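Local coordinates for KDGF (PDB 5FQ0), which probably converts unsaturated uronate sugars from pectin or alginate breakdown into their linear keto forms, as a nickel-bound cupin in this crystal, at residues A91-E95 and P96-V100. Residues are numbered along the deposited sequence; the frame is centred on the assembly and turned at random.
Sequences AVALE and PDSLV
The trans peptide group joining Glu-95 to Pro-96 has Ser-98 OG beside its carbonyl oxygen, above one face, and the proline CD at its edge, beside CA of Glu-95. Ser-98 OG donates to Glu-95 O at 2.7 Å. It sits above the carbonyl plane, 39° out of it. The torsion explains this: OG lies beside the backbone N of Ser-98 (chi1 -69°), which turns it back over the loop. Ser-98 N reaches the same oxygen only weakly, at 3.4 Å. Ser-98 OG is also hydrogen-bonded to Ala-63 O, and its single proton is probably shared between the two carbonyls. Residues 95-98 form a type II-like beta turn, with Asp-97 in the left-handed helical region. Asp-97 and Ser-98 together face Phe-39 as a G1 beta bulge. In this cupin fold the turn links strand 89-93 of one sheet to strand 98-105 of the other. Replacing Ser-98 by an alanine would probably cost Glu-95 O its strong hydroxyl bond, with the weak amide bond remaining, and leave Ala-63 O without this partner. Across the loop, Ala-93 CB meets Ser-98 CB at 4.2 Å, and Phe-64 packs on both side chains. On the outer side the extended Glu-95 chain ends at a water. That water donates to Glu-95 OE1 and to Pro-96 O, each at 2.8 Å, and bridges carboxylate and backbone.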
loop_
_atom_site.group_PDB
_atom_site.type_symbol
_atom_site.label_atom_id
_atom_site.label_comp_id
_atom_site.label_asym_id
_atom_site.label_seq_id
_atom_site.Cartn_x
_atom_site.Cartn_y
_atom_site.Cartn_z
ATOM N N ALA B 91 7.830 0.348 -15.382
ATOM C CA ALA B 91 7.280 1.708 -15.205
ATOM C C ALA B 91 8.244 2.776 -15.677
ATOM O O ALA B 91 9.456 2.625 -15.564
ATOM C CB ALA B 91 6.949 1.963 -13.716
ATOM N N VAL B 92 7.692 3.890 -16.142
ATOM C CA VAL B 92 8.479 5.083 -16.377
ATOM C C VAL B 92 7.817 6.183 -15.547
ATOM O O VAL B 92 6.618 6.458 -15.690
ATOM C CB VAL B 92 8.538 5.490 -17.888
ATOM C CG1 VAL B 92 9.435 6.724 -18.090
ATOM C CG2 VAL B 92 9.047 4.345 -18.759
ATOM N N ALA B 93 8.582 6.787 -14.646
ATOM C CA ALA B 93 8.056 7.922 -13.872
ATOM C C ALA B 93 7.856 9.137 -14.795
ATOM O O ALA B 93 8.734 9.441 -15.616
ATOM C CB ALA B 93 9.022 8.290 -12.783
ATOM N N LEU B 94 6.728 9.832 -14.642
ATOM C CA LEU B 94 6.424 11.006 -15.495
ATOM C C LEU B 94 6.715 12.381 -14.818
ATOM O O LEU B 94 6.698 13.405 -15.495
ATOM C CB LEU B 94 4.954 10.941 -16.026
ATOM C CG LEU B 94 4.602 9.553 -16.625
ATOM C CD1 LEU B 94 3.141 9.351 -16.974
ATOM C CD2 LEU B 94 5.483 9.297 -17.839
ATOM N N GLU B 95 6.967 12.407 -13.504
ATOM C CA GLU B 95 7.126 13.687 -12.734
ATOM C C GLU B 95 8.229 13.529 -11.704
ATOM O O GLU B 95 8.485 12.405 -11.256
ATOM C CB GLU B 95 5.841 14.066 -11.971
ATOM C CG GLU B 95 4.629 14.339 -12.833
ATOM C CD GLU B 95 3.461 14.872 -12.028
ATOM O OE1 GLU B 95 3.597 15.155 -10.801
ATOM O OE2 GLU B 95 2.392 15.015 -12.642
ATOM N N PRO B 96 8.883 14.629 -11.310
ATOM C CA PRO B 96 9.900 14.534 -10.272
ATOM C C PRO B 96 9.243 14.025 -8.978
ATOM O O PRO B 96 8.028 14.229 -8.769
ATOM C CB PRO B 96 10.346 15.982 -10.087
ATOM C CG PRO B 96 10.048 16.624 -11.418
ATOM C CD PRO B 96 8.738 16.009 -11.804
ATOM N N ASP B 97 10.033 13.370 -8.137
ATOM C CA ASP B 97 9.501 12.825 -6.882
ATOM C C ASP B 97 8.179 12.067 -7.069
ATOM O O ASP B 97 7.251 12.257 -6.289
ATOM C CB ASP B 97 9.307 13.977 -5.881
ATOM C CG ASP B 97 10.631 14.652 -5.498
ATOM O OD1 ASP B 97 11.703 14.054 -5.684
ATOM O OD2 ASP B 97 10.580 15.803 -5.030
ATOM N N SER B 98 8.068 11.226 -8.109
ATOM C CA SER B 98 6.877 10.396 -8.224
ATOM C C SER B 98 7.018 9.241 -7.190
ATOM O O SER B 98 8.080 8.625 -7.096
ATOM C CB SER B 98 6.732 9.835 -9.634
ATOM O OG SER B 98 6.418 10.878 -10.540
ATOM N N LEU B 99 5.966 8.981 -6.414
ATOM C CA LEU B 99 6.037 7.965 -5.349
ATOM C C LEU B 99 5.086 6.822 -5.611
ATOM O O LEU B 99 3.924 7.045 -5.931
ATOM C CB LEU B 99 5.692 8.591 -3.979
ATOM C CG LEU B 99 6.557 9.758 -3.491
ATOM C CD1 LEU B 99 5.989 10.316 -2.166
ATOM C CD2 LEU B 99 7.962 9.264 -3.279
ATOM N N VAL B 100 5.584 5.594 -5.475
ATOM C CA VAL B 100 4.716 4.415 -5.583
ATOM C C VAL B 100 4.996 3.531 -4.353
ATOM O O VAL B 100 6.144 3.357 -3.928
ATOM C CB VAL B 100 4.889 3.671 -6.953
ATOM C CG1 VAL B 100 6.352 3.248 -7.201
ATOM C CG2 VAL B 100 3.921 2.483 -7.102
HETATM O O HOH W 1 5.334 15.066 -8.568
#